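Local coordinates for protein sensor histidine kinase (Rhodopseudomonas palustris, PDB 3VA9) that probably autophosphorylates on a histidine with ATP in two-component signalling, and is represented here by its helical sensor domain alone, at residues N18-A23 with R134-L139; G40-G45 with G96-L101; A62-L67 with D82-L87. One frame throughout, in Å; residues are numbered along the deposited sequence.

Overall arrangement
From the N terminus, helix 18-44 enters two of the three contacts. Its first turns, 18-23, meet 134-139 of helix 121-142 in interaction 1, which closes the longest loop and brings the two ends of the modelled chain together. Its C-terminal end, 40-45, meets 96-101 of helix 75-101 in interaction 2, nested inside that loop and centred about 34 Å away. Innermost lies interaction 3, where 62-67 of helix 47-70 pairs with 82-87 of helix 75-101. No loops cross. Interactions 1 and 3 touch where Ala23 CB lies 4.0 Å from Leu67 CD1, while interaction 2 stands apart at the opposite end of the bundle.

Interaction 1: residues N18-A23 with R134-L139; sequences NKALLA and RAEQAL
Apolar packing between 18-23 and 134-139 centres on Leu21, whose CD2 methyl lies 3.7 Å from Glu136 CB. The CB of Leu21 does not itself aim at the other helix; with CG set anti to the carbonyl carbon (chi1 -64°), the isobutyl group swings its end across the gap. There the leucine and the glutamate slide past each other in opposite directions, so that a methyl meets the root of the acidic side chain instead of its carboxylate. The second methyl, CD1, makes a looser contact, 4.3 Å from CG of the exposed Gln137. Thr133, on the same helix as Glu136, is another neighbour of Leu21.

The axes of 18-23 and 134-139 run nearly antiparallel, at 167°, and come within 9.8 Å of each other. The segments belong to helix 18-44 and helix 121-142, the first and last of the modelled chain, meeting at the end of the bundle where both chain termini lie. This is the four-helix-bundle architecture of the CHASE3 sensor domain. Between these segments the interface is small, 167 Å² in all.

The polar element is the carboxylate of Glu136, a buried residue whose chain bends at chi2 (-70°). This bend folds the acid against Ala20: CB of the alanine is 3.7 Å from Glu136 OE1 and 3.8 Å from Glu136 CD. That approach is van der Waals packing of a methyl against a carboxylate. Glu136 OE2 has a polar partner in Gln77, whose NE2 hydrogen-bonds to it from helix 75-101; this bond would help to fix the rotation of the carboxylate. Leu71 and Thr17 also pack against Glu136, while Val70 of helix 47-70 touches Ala20.

Interaction 2: residues G40-G45 with G96-L101; sequences GFLLTG and GRVVEL
Leu42 meets Val98 through the far half of its side chain. Its CB does not aim directly at 96-101, but CG is anti to the carbonyl carbon (chi1 -81°), which brings the branch toward the valine, with CG 4.0 Å from Val98 CG1. Beyond the fork, CD1 of Leu42 presses on Val98 CG1 at 3.4 Å, tighter than usual for two methyl carbons. The other methyl, CD2, lies 3.9 Å from Val98 O and thus rests against the backbone of the facing helix as well as its side chain. The two side chains cross at about a right angle, and Val98 offers CG1, the methyl anti to its own backbone N, to the leucine.

Here the last turn of helix 18-44 is joined to the last turn of helix 75-101, at the end of the four-helix bundle remote from the chain termini. Helix 106-116 covers the same apolar patch, Ala109 touching Leu42 and Ile112 touching Val98.

Alongside, Phe41 turns its ring edge to the backbone of Val99: CE2 is 3.7 Å from Val99 O, which lies near the ring plane. The ring carbon also reaches Val99 CG1, at a looser 4.4 Å. Tyr49 and Arg50 of helix 47-70 pack on the phenylalanine too, linking this corner to the next helix.

Past the contact, helix 18-44 ends at Thr44, and Gly45 is the first residue to leave helical geometry, with positive phi. In the last turn, Gly40 O accepts from both Thr44 N and Thr44 OG1, the hydroxyl bond measuring 2.8 Å. The two donors approach from opposite faces of the carbonyl plane.

Interaction 3: residues A62-L67 with D82-L87; sequences ARLDGL and DELRLL
Arg85 and Asp65 form a salt bridge between helices 75-101 and 47-70, Arg85 NH1 donating to Asp65 OD1 over 2.8 Å. The bond is nearly straight, with an N-H...O angle of 166°. The oxygen sits at the edge of the guanidinium, close to its plane, and NH1 meets it nearly along the C-O axis. The carboxylate and guanidinium planes are turned 35° apart, and the bridge uses one nitrogen and one oxygen instead of a paired, two-bond grip.

Reaching the acid takes a bend in the arginine chain. CG is anti to the backbone N, and a kink at chi2 (111°) directs the rest of the side chain across the gap to the aspartate. On its way it passes over Leu64: CD1 of the leucine lies 3.8 Å from Arg85 NE. Leu64 CB then packs against one face of the guanidinium, toward its rim, 3.8 Å from Arg85 NH1. Asp89, one turn further along helix 75-101, makes a long, weak ion pair with Arg85 NE.

Deeper in the bundle, Leu64 turns its other methyl inward, and CD2 meets CD2 of Leu84 at 3.7 Å. Ile27 of helix 18-44 touches Leu64, and Leu129 of helix 121-142 touches Leu84, so all four long helices of the CHASE3 bundle come together around this leucine pair. The 62-67 and 82-87 axes run almost antiparallel, consistent with the hairpin made by these consecutive helices.

The charged pair lies toward the outside of the bundle and the leucines within it. With Leu64 against one guanidinium face and Asp65 at its edge, the arginine head is probably limited in both tilt and direction, and the guanidinium would be expected to favour the ionised form of Asp65.

Interaction 1: residues N18-A23 with R134-L139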
ATOM      1  N   ASN A  18      12.110 -10.386  13.383  1.00111.76           N
ATOM      2  CA  ASN A  18      12.699 -10.523  12.059  1.00112.02           C
ATOM      3  C   ASN A  18      11.635 -10.925  11.049  1.00101.25           C
ATOM      4  O   ASN A  18      11.686 -10.538   9.882  1.00 97.45           O
ATOM      5  CB  ASN A  18      13.834 -11.547  12.083  1.00123.62           C
ATOM      6  CG  ASN A  18      14.957 -11.146  13.017  1.00133.74           C
ATOM      7  OD1 ASN A  18      15.396  -9.993  13.018  1.00136.77           O
ATOM      8  ND2 ASN A  18      15.430 -12.093  13.821  1.00136.29           N
ATOM      9  N   LYS A  19      10.669 -11.706  11.516  1.00 95.09           N
ATOM     10  CA  LYS A  19       9.535 -12.102  10.699  1.00 92.27           C
ATOM     11  C   LYS A  19       8.651 -10.889  10.406  1.00 89.52           C
ATOM     12  O   LYS A  19       8.051 -10.790   9.333  1.00 91.74           O
ATOM     13  CB  LYS A  19       8.734 -13.194  11.415  1.00 95.11           C
ATOM     14  CG  LYS A  19       7.457 -13.625  10.708  1.00 96.50           C
ATOM     15  CD  LYS A  19       6.726 -14.686  11.520  1.00101.64           C
ATOM     16  CE  LYS A  19       5.442 -15.134  10.839  1.00102.78           C
ATOM     17  NZ  LYS A  19       4.705 -16.138  11.660  1.00106.01           N
ATOM     18  N   ALA A  20       8.584  -9.966  11.363  1.00 78.67           N
ATOM     19  CA  ALA A  20       7.750  -8.774  11.231  1.00 70.40           C
ATOM     20  C   ALA A  20       8.340  -7.761  10.251  1.00 63.16           C
ATOM     21  O   ALA A  20       7.602  -7.096   9.519  1.00 57.68           O
ATOM     22  CB  ALA A  20       7.516  -8.127  12.595  1.00 67.40           C
ATOM     23  N   LEU A  21       9.665  -7.647  10.239  1.00 60.89           N
ATOM     24  CA  LEU A  21      10.346  -6.715   9.342  1.00 67.02           C
ATOM     25  C   LEU A  21      10.234  -7.152   7.882  1.00 68.14           C
ATOM     26  O   LEU A  21      10.113  -6.318   6.989  1.00 64.66           O
ATOM     27  CB  LEU A  21      11.814  -6.547   9.741  1.00 72.45           C
ATOM     28  CG  LEU A  21      12.097  -5.923  11.111  1.00 77.82           C
ATOM     29  CD1 LEU A  21      13.597  -5.880  11.383  1.00 78.62           C
ATOM     30  CD2 LEU A  21      11.481  -4.529  11.219  1.00 71.56           C
ATOM     31  N   LEU A  22      10.284  -8.461   7.648  1.00 73.87           N
ATOM     32  CA  LEU A  22      10.056  -9.010   6.319  1.00 71.38           C
ATOM     33  C   LEU A  22       8.667  -8.612   5.858  1.00 67.41           C
ATOM     34  O   LEU A  22       8.487  -8.094   4.752  1.00 67.42           O
ATOM     35  CB  LEU A  22      10.162 -10.534   6.341  1.00 80.40           C
ATOM     36  CG  LEU A  22      11.556 -11.136   6.513  1.00 86.62           C
ATOM     37  CD1 LEU A  22      11.476 -12.657   6.648  1.00 86.93           C
ATOM     38  CD2 LEU A  22      12.451 -10.733   5.348  1.00 82.87           C
ATOM     39  N   ALA A  23       7.688  -8.856   6.725  1.00 60.36           N
ATOM     40  CA  ALA A  23       6.289  -8.572   6.426  1.00 56.54           C
ATOM     41  C   ALA A  23       6.053  -7.094   6.107  1.00 45.77           C
ATOM     42  O   ALA A  23       5.239  -6.763   5.254  1.00 43.68           O
ATOM     43  CB  ALA A  23       5.399  -9.022   7.581  1.00 62.87           C
ATOM     44  N   ARG A 134      10.991   1.021  12.675  1.00 71.62           N
ATOM     45  CA  ARG A 134      11.763   1.534  13.801  1.00 76.55           C
ATOM     46  C   ARG A 134      11.289   0.941  15.126  1.00 75.64           C
ATOM     47  O   ARG A 134      12.101   0.578  15.973  1.00 80.63           O
ATOM     48  CB  ARG A 134      11.726   3.066  13.844  1.00 82.98           C
ATOM     49  CG  ARG A 134      12.670   3.726  12.844  1.00 93.90           C
ATOM     50  CD  ARG A 134      12.680   5.244  12.973  1.00103.52           C
ATOM     51  NE  ARG A 134      11.645   5.877  12.159  1.00107.58           N
ATOM     52  CZ  ARG A 134      10.476   6.301  12.629  1.00109.83           C
ATOM     53  NH1 ARG A 134      10.189   6.165  13.917  1.00109.78           N
ATOM     54  NH2 ARG A 134       9.595   6.864  11.811  1.00110.45           N
ATOM     55  N   ALA A 135       9.974   0.831  15.292  1.00 73.15           N
ATOM     56  CA  ALA A 135       9.402   0.272  16.513  1.00 69.11           C
ATOM     57  C   ALA A 135       9.812  -1.185  16.727  1.00 74.35           C
ATOM     58  O   ALA A 135      10.117  -1.586  17.847  1.00 82.85           O
ATOM     59  CB  ALA A 135       7.886   0.406  16.507  1.00 65.73           C
ATOM     60  N   GLU A 136       9.818  -1.975  15.658  1.00 71.95           N
ATOM     61  CA  GLU A 136      10.234  -3.372  15.753  1.00 70.35           C
ATOM     62  C   GLU A 136      11.732  -3.480  16.010  1.00 78.28           C
ATOM     63  O   GLU A 136      12.182  -4.365  16.742  1.00 84.08           O
ATOM     64  CB  GLU A 136       9.863  -4.141  14.485  1.00 71.44           C
ATOM     65  CG  GLU A 136       8.406  -4.554  14.410  1.00 72.64           C
ATOM     66  CD  GLU A 136       8.052  -5.633  15.411  1.00 75.50           C
ATOM     67  OE1 GLU A 136       8.883  -6.539  15.627  1.00 79.73           O
ATOM     68  OE2 GLU A 136       6.941  -5.579  15.981  1.00 75.85           O
ATOM     69  N   GLN A 137      12.502  -2.583  15.400  1.00 78.85           N
ATOM     70  CA  GLN A 137      13.944  -2.541  15.623  1.00 75.42           C
ATOM     71  C   GLN A 137      14.247  -2.139  17.065  1.00 77.08           C
ATOM     72  O   GLN A 137      14.986  -2.825  17.766  1.00 79.96           O
ATOM     73  CB  GLN A 137      14.626  -1.590  14.631  1.00 74.09           C
ATOM     74  CG  GLN A 137      14.711  -2.139  13.208  1.00 75.87           C
ATOM     75  CD  GLN A 137      15.187  -1.109  12.201  1.00 77.64           C
ATOM     76  OE1 GLN A 137      14.805   0.061  12.259  1.00 79.86           O
ATOM     77  NE2 GLN A 137      16.015  -1.543  11.262  1.00 77.01           N
ATOM     78  N   ALA A 138      13.667  -1.029  17.507  1.00 77.77           N
ATOM     79  CA  ALA A 138      13.797  -0.614  18.897  1.00 85.84           C
ATOM     80  C   ALA A 138      13.348  -1.747  19.815  1.00 99.25           C
ATOM     81  O   ALA A 138      14.022  -2.069  20.798  1.00106.52           O
ATOM     82  CB  ALA A 138      12.982   0.643  19.159  1.00 78.08           C
ATOM     83  N   LEU A 139      12.213  -2.353  19.480  1.00 99.48           N
ATOM     84  CA  LEU A 139      11.642  -3.442  20.270  1.00106.42           C
ATOM     85  C   LEU A 139      12.609  -4.608  20.437  1.00114.46           C
ATOM     86  O   LEU A 139      12.881  -5.043  21.556  1.00117.62           O
ATOM     87  CB  LEU A 139      10.343  -3.938  19.634  1.00105.57           C
ATOM     88  CG  LEU A 139       9.656  -5.116  20.325  1.00107.98           C
ATOM     89  CD1 LEU A 139       9.339  -4.773  21.775  1.00108.26           C
ATOM     90  CD2 LEU A 139       8.395  -5.515  19.569  1.00107.88           C
TER

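Interaction 2: residues G40-G45 with G96-L101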
ATOM      1  N   GLY A  40       1.081   1.426 -15.505  1.00 27.71           N
ATOM      2  CA  GLY A  40       1.333   0.637 -16.702  1.00 27.71           C
ATOM      3  C   GLY A  40       0.066   0.368 -17.508  1.00 32.11           C
ATOM      4  O   GLY A  40       0.098   0.383 -18.743  1.00 36.27           O
ATOM      5  N   PHE A  41      -1.049   0.136 -16.810  1.00 29.32           N
ATOM      6  CA  PHE A  41      -2.354  -0.108 -17.446  1.00 30.26           C
ATOM      7  C   PHE A  41      -2.885   1.137 -18.154  1.00 30.15           C
ATOM      8  O   PHE A  41      -3.370   1.056 -19.287  1.00 29.14           O
ATOM      9  CB  PHE A  41      -3.377  -0.598 -16.411  1.00 31.21           C
ATOM     10  CG  PHE A  41      -4.759  -0.863 -16.976  1.00 37.31           C
ATOM     11  CD1 PHE A  41      -4.934  -1.722 -18.055  1.00 22.84           C
ATOM     12  CD2 PHE A  41      -5.882  -0.269 -16.410  1.00 32.74           C
ATOM     13  CE1 PHE A  41      -6.206  -1.978 -18.568  1.00 29.42           C
ATOM     14  CE2 PHE A  41      -7.156  -0.526 -16.912  1.00 34.93           C
ATOM     15  CZ  PHE A  41      -7.318  -1.384 -17.995  1.00 31.24           C
ATOM     16  N   LEU A  42      -2.794   2.287 -17.486  1.00 27.31           N
ATOM     17  CA  LEU A  42      -3.178   3.556 -18.106  1.00 28.85           C
ATOM     18  C   LEU A  42      -2.361   3.840 -19.357  1.00 34.48           C
ATOM     19  O   LEU A  42      -2.883   4.350 -20.350  1.00 42.07           O
ATOM     20  CB  LEU A  42      -2.978   4.714 -17.138  1.00 34.38           C
ATOM     21  CG  LEU A  42      -4.021   5.008 -16.076  1.00 44.64           C
ATOM     22  CD1 LEU A  42      -3.696   6.361 -15.459  1.00 37.29           C
ATOM     23  CD2 LEU A  42      -5.407   5.016 -16.703  1.00 55.25           C
ATOM     24  N   LEU A  43      -1.070   3.521 -19.298  1.00 34.32           N
ATOM     25  CA  LEU A  43      -0.156   3.798 -20.404  1.00 29.67           C
ATOM     26  C   LEU A  43      -0.390   2.910 -21.621  1.00 37.95           C
ATOM     27  O   LEU A  43      -0.332   3.385 -22.759  1.00 37.64           O
ATOM     28  CB  LEU A  43       1.290   3.626 -19.940  1.00 23.69           C
ATOM     29  CG  LEU A  43       1.919   4.828 -19.237  1.00 31.63           C
ATOM     30  CD1 LEU A  43       3.218   4.402 -18.578  1.00 30.41           C
ATOM     31  CD2 LEU A  43       2.135   6.004 -20.219  1.00 25.68           C
ATOM     32  N   THR A  44      -0.643   1.624 -21.376  1.00 40.08           N
ATOM     33  CA  THR A  44      -0.609   0.623 -22.446  1.00 36.17           C
ATOM     34  C   THR A  44      -1.963   0.034 -22.813  1.00 36.81           C
ATOM     35  O   THR A  44      -2.146  -0.432 -23.932  1.00 44.07           O
ATOM     36  CB  THR A  44       0.314  -0.560 -22.094  1.00 35.75           C
ATOM     37  OG1 THR A  44      -0.231  -1.280 -20.978  1.00 30.90           O
ATOM     38  CG2 THR A  44       1.726  -0.075 -21.768  1.00 30.37           C
ATOM     39  N   GLY A  45      -2.900   0.028 -21.873  1.00 35.67           N
ATOM     40  CA  GLY A  45      -4.184  -0.612 -22.109  1.00 31.20           C
ATOM     41  C   GLY A  45      -4.071  -2.132 -22.125  1.00 37.98           C
ATOM     42  O   GLY A  45      -5.006  -2.831 -22.506  1.00 42.45           O
ATOM     43  N   GLY A  96      -7.725   2.536  -7.530  1.00 29.11           N
ATOM     44  CA  GLY A  96      -8.843   1.777  -8.077  1.00 19.72           C
ATOM     45  C   GLY A  96      -9.768   2.648  -8.908  1.00 30.82           C
ATOM     46  O   GLY A  96     -10.342   2.193  -9.896  1.00 34.15           O
ATOM     47  N   ARG A  97      -9.912   3.909  -8.515  1.00 31.48           N
ATOM     48  CA  ARG A  97     -10.758   4.840  -9.262  1.00 29.46           C
ATOM     49  C   ARG A  97     -10.099   5.188 -10.599  1.00 32.91           C
ATOM     50  O   ARG A  97     -10.764   5.259 -11.630  1.00 43.76           O
ATOM     51  CB  ARG A  97     -11.021   6.103  -8.432  1.00 27.35           C
ATOM     52  CG  ARG A  97     -11.835   7.200  -9.121  1.00 41.50           C
ATOM     53  CD  ARG A  97     -13.200   6.702  -9.612  1.00 47.02           C
ATOM     54  NE  ARG A  97     -13.810   5.740  -8.700  1.00 37.85           N
ATOM     55  CZ  ARG A  97     -14.723   4.843  -9.071  1.00 46.81           C
ATOM     56  NH1 ARG A  97     -15.131   4.797 -10.331  1.00 44.51           N
ATOM     57  NH2 ARG A  97     -15.225   3.986  -8.186  1.00 50.29           N
ATOM     58  N   VAL A  98      -8.787   5.405 -10.566  1.00 26.27           N
ATOM     59  CA  VAL A  98      -8.013   5.691 -11.763  1.00 28.59           C
ATOM     60  C   VAL A  98      -8.034   4.497 -12.722  1.00 29.23           C
ATOM     61  O   VAL A  98      -8.178   4.666 -13.929  1.00 31.74           O
ATOM     62  CB  VAL A  98      -6.551   5.979 -11.415  1.00 34.67           C
ATOM     63  CG1 VAL A  98      -5.730   6.105 -12.688  1.00 37.86           C
ATOM     64  CG2 VAL A  98      -6.436   7.234 -10.547  1.00 33.08           C
ATOM     65  N   VAL A  99      -7.869   3.301 -12.168  1.00 25.52           N
ATOM     66  CA  VAL A  99      -7.923   2.053 -12.928  1.00 34.98           C
ATOM     67  C   VAL A  99      -9.309   1.874 -13.554  1.00 38.55           C
ATOM     68  O   VAL A  99      -9.440   1.389 -14.681  1.00 35.09           O
ATOM     69  CB  VAL A  99      -7.587   0.841 -12.015  1.00 25.48           C
ATOM     70  CG1 VAL A  99      -8.119  -0.449 -12.584  1.00 22.83           C
ATOM     71  CG2 VAL A  99      -6.091   0.745 -11.785  1.00 27.23           C
ATOM     72  N   GLU A 100     -10.338   2.293 -12.821  1.00 34.39           N
ATOM     73  CA  GLU A 100     -11.716   2.210 -13.299  1.00 38.06           C
ATOM     74  C   GLU A 100     -11.975   3.134 -14.484  1.00 42.32           C
ATOM     75  O   GLU A 100     -12.578   2.723 -15.477  1.00 43.81           O
ATOM     76  CB  GLU A 100     -12.709   2.502 -12.170  1.00 40.35           C
ATOM     77  CG  GLU A 100     -13.034   1.289 -11.324  1.00 43.05           C
ATOM     78  CD  GLU A 100     -13.749   0.205 -12.113  1.00 49.83           C
ATOM     79  OE1 GLU A 100     -14.563   0.546 -13.000  1.00 54.15           O
ATOM     80  OE2 GLU A 100     -13.506  -0.989 -11.841  1.00 54.18           O
ATOM     81  N   LEU A 101     -11.524   4.380 -14.376  1.00 36.31           N
ATOM     82  CA  LEU A 101     -11.608   5.307 -15.496  1.00 36.89           C
ATOM     83  C   LEU A 101     -10.778   4.774 -16.669  1.00 38.74           C
ATOM     84  O   LEU A 101     -11.255   4.721 -17.797  1.00 34.65           O
ATOM     85  CB  LEU A 101     -11.170   6.712 -15.081  1.00 35.38           C
ATOM     86  CG  LEU A 101     -12.159   7.432 -14.155  1.00 38.59           C
ATOM     87  CD1 LEU A 101     -11.526   8.662 -13.509  1.00 37.26           C
ATOM     88  CD2 LEU A 101     -13.450   7.801 -14.899  1.00 35.16           C
TER

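Interaction 3: residues A62-L67 with D82-L87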
ATOM      1  N   ALA A  62      -3.891  -9.248   2.031  1.00 31.48           N
ATOM      2  CA  ALA A  62      -3.471 -10.477   2.708  1.00 39.78           C
ATOM      3  C   ALA A  62      -2.262 -10.257   3.621  1.00 44.11           C
ATOM      4  O   ALA A  62      -2.212 -10.785   4.728  1.00 47.49           O
ATOM      5  CB  ALA A  62      -3.183 -11.572   1.698  1.00 38.48           C
ATOM      6  N   ARG A  63      -1.296  -9.469   3.158  1.00 44.20           N
ATOM      7  CA  ARG A  63      -0.105  -9.171   3.953  1.00 38.81           C
ATOM      8  C   ARG A  63      -0.404  -8.274   5.150  1.00 41.77           C
ATOM      9  O   ARG A  63       0.212  -8.420   6.208  1.00 44.18           O
ATOM     10  CB  ARG A  63       0.984  -8.560   3.074  1.00 38.16           C
ATOM     11  CG  ARG A  63       1.542  -9.551   2.080  1.00 43.21           C
ATOM     12  CD  ARG A  63       2.426  -8.906   1.038  1.00 47.25           C
ATOM     13  NE  ARG A  63       2.746  -9.864  -0.020  1.00 49.98           N
ATOM     14  CZ  ARG A  63       3.442  -9.572  -1.114  1.00 47.76           C
ATOM     15  NH1 ARG A  63       3.900  -8.342  -1.309  1.00 43.38           N
ATOM     16  NH2 ARG A  63       3.674 -10.513  -2.015  1.00 50.09           N
ATOM     17  N   LEU A  64      -1.346  -7.346   4.981  1.00 34.06           N
ATOM     18  CA  LEU A  64      -1.809  -6.530   6.099  1.00 37.56           C
ATOM     19  C   LEU A  64      -2.534  -7.382   7.146  1.00 42.70           C
ATOM     20  O   LEU A  64      -2.311  -7.206   8.344  1.00 42.07           O
ATOM     21  CB  LEU A  64      -2.709  -5.383   5.622  1.00 32.23           C
ATOM     22  CG  LEU A  64      -1.991  -4.236   4.895  1.00 37.99           C
ATOM     23  CD1 LEU A  64      -2.950  -3.407   4.054  1.00 31.34           C
ATOM     24  CD2 LEU A  64      -1.217  -3.354   5.867  1.00 31.15           C
ATOM     25  N   ASP A  65      -3.403  -8.289   6.691  1.00 44.31           N
ATOM     26  CA  ASP A  65      -4.139  -9.187   7.596  1.00 48.90           C
ATOM     27  C   ASP A  65      -3.165 -10.025   8.435  1.00 51.78           C
ATOM     28  O   ASP A  65      -3.373 -10.238   9.629  1.00 58.15           O
ATOM     29  CB  ASP A  65      -5.053 -10.148   6.820  1.00 44.35           C
ATOM     30  CG  ASP A  65      -6.168  -9.447   6.059  1.00 48.38           C
ATOM     31  OD1 ASP A  65      -6.518  -8.292   6.394  1.00 49.34           O
ATOM     32  OD2 ASP A  65      -6.712 -10.083   5.124  1.00 39.07           O
ATOM     33  N   GLY A  66      -2.107 -10.506   7.788  1.00 47.95           N
ATOM     34  CA  GLY A  66      -1.118 -11.355   8.430  1.00 52.99           C
ATOM     35  C   GLY A  66      -0.141 -10.628   9.336  1.00 59.40           C
ATOM     36  O   GLY A  66       0.259 -11.151  10.372  1.00 61.15           O
ATOM     37  N   LEU A  67       0.267  -9.429   8.937  1.00 64.14           N
ATOM     38  CA  LEU A  67       1.123  -8.612   9.781  1.00 58.06           C
ATOM     39  C   LEU A  67       0.381  -8.348  11.074  1.00 61.26           C
ATOM     40  O   LEU A  67       0.958  -8.389  12.162  1.00 60.20           O
ATOM     41  CB  LEU A  67       1.441  -7.287   9.091  1.00 59.42           C
ATOM     42  CG  LEU A  67       2.157  -6.226   9.925  1.00 53.48           C
ATOM     43  CD1 LEU A  67       3.567  -6.680  10.285  1.00 55.28           C
ATOM     44  CD2 LEU A  67       2.186  -4.901   9.179  1.00 55.14           C
ATOM     45  N   ASP A  82      -3.180  -0.315  12.430  1.00 34.76           N
ATOM     46  CA  ASP A  82      -4.486   0.272  12.158  1.00 40.78           C
ATOM     47  C   ASP A  82      -4.315   1.533  11.333  1.00 36.84           C
ATOM     48  O   ASP A  82      -5.001   1.733  10.331  1.00 40.46           O
ATOM     49  CB  ASP A  82      -5.214   0.612  13.455  1.00 43.20           C
ATOM     50  CG  ASP A  82      -5.805  -0.601  14.121  1.00 50.07           C
ATOM     51  OD1 ASP A  82      -5.953  -1.632  13.433  1.00 50.39           O
ATOM     52  OD2 ASP A  82      -6.125  -0.518  15.330  1.00 51.08           O
ATOM     53  N   GLU A  83      -3.385   2.379  11.763  1.00 37.20           N
ATOM     54  CA  GLU A  83      -3.114   3.641  11.080  1.00 45.80           C
ATOM     55  C   GLU A  83      -2.616   3.450   9.646  1.00 39.48           C
ATOM     56  O   GLU A  83      -3.137   4.079   8.720  1.00 38.33           O
ATOM     57  CB  GLU A  83      -2.153   4.496  11.913  1.00 49.18           C
ATOM     58  CG  GLU A  83      -2.828   5.064  13.160  1.00 61.01           C
ATOM     59  CD  GLU A  83      -1.899   5.195  14.358  1.00 71.06           C
ATOM     60  OE1 GLU A  83      -0.662   5.213  14.175  1.00 73.29           O
ATOM     61  OE2 GLU A  83      -2.420   5.288  15.492  1.00 72.58           O
ATOM     62  N   LEU A  84      -1.626   2.578   9.464  1.00 36.83           N
ATOM     63  CA  LEU A  84      -1.140   2.239   8.124  1.00 31.91           C
ATOM     64  C   LEU A  84      -2.302   1.796   7.227  1.00 31.39           C
ATOM     65  O   LEU A  84      -2.447   2.262   6.095  1.00 36.95           O
ATOM     66  CB  LEU A  84      -0.092   1.123   8.193  1.00 31.23           C
ATOM     67  CG  LEU A  84       0.352   0.568   6.834  1.00 40.09           C
ATOM     68  CD1 LEU A  84       1.126   1.618   6.061  1.00 33.46           C
ATOM     69  CD2 LEU A  84       1.186  -0.703   6.989  1.00 42.48           C
ATOM     70  N   ARG A  85      -3.133   0.904   7.760  1.00 24.75           N
ATOM     71  CA  ARG A  85      -4.261   0.337   7.024  1.00 29.94           C
ATOM     72  C   ARG A  85      -5.260   1.382   6.550  1.00 26.92           C
ATOM     73  O   ARG A  85      -5.787   1.286   5.439  1.00 32.47           O
ATOM     74  CB  ARG A  85      -4.994  -0.685   7.890  1.00 34.88           C
ATOM     75  CG  ARG A  85      -6.119  -1.369   7.154  1.00 47.16           C
ATOM     76  CD  ARG A  85      -5.762  -2.818   6.907  1.00 53.82           C
ATOM     77  NE  ARG A  85      -6.417  -3.368   5.727  1.00 50.94           N
ATOM     78  CZ  ARG A  85      -6.680  -4.662   5.574  1.00 47.57           C
ATOM     79  NH1 ARG A  85      -6.356  -5.518   6.537  1.00 34.16           N
ATOM     80  NH2 ARG A  85      -7.268  -5.095   4.468  1.00 50.83           N
ATOM     81  N   LEU A  86      -5.540   2.364   7.405  1.00 25.84           N
ATOM     82  CA  LEU A  86      -6.360   3.500   7.013  1.00 27.82           C
ATOM     83  C   LEU A  86      -5.752   4.166   5.784  1.00 31.43           C
ATOM     84  O   LEU A  86      -6.446   4.448   4.801  1.00 33.23           O
ATOM     85  CB  LEU A  86      -6.469   4.521   8.156  1.00 33.05           C
ATOM     86  CG  LEU A  86      -7.202   5.839   7.838  1.00 34.28           C
ATOM     87  CD1 LEU A  86      -8.632   5.569   7.378  1.00 33.51           C
ATOM     88  CD2 LEU A  86      -7.207   6.785   9.036  1.00 30.50           C
ATOM     89  N   LEU A  87      -4.449   4.417   5.857  1.00 30.34           N
ATOM     90  CA  LEU A  87      -3.726   5.100   4.787  1.00 27.16           C
ATOM     91  C   LEU A  87      -3.708   4.256   3.513  1.00 30.39           C
ATOM     92  O   LEU A  87      -3.924   4.777   2.424  1.00 29.27           O
ATOM     93  CB  LEU A  87      -2.295   5.438   5.235  1.00 23.41           C
ATOM     94  CG  LEU A  87      -2.126   6.512   6.329  1.00 35.80           C
ATOM     95  CD1 LEU A  87      -0.697   6.562   6.866  1.00 32.95           C
ATOM     96  CD2 LEU A  87      -2.552   7.891   5.842  1.00 31.01           C
TER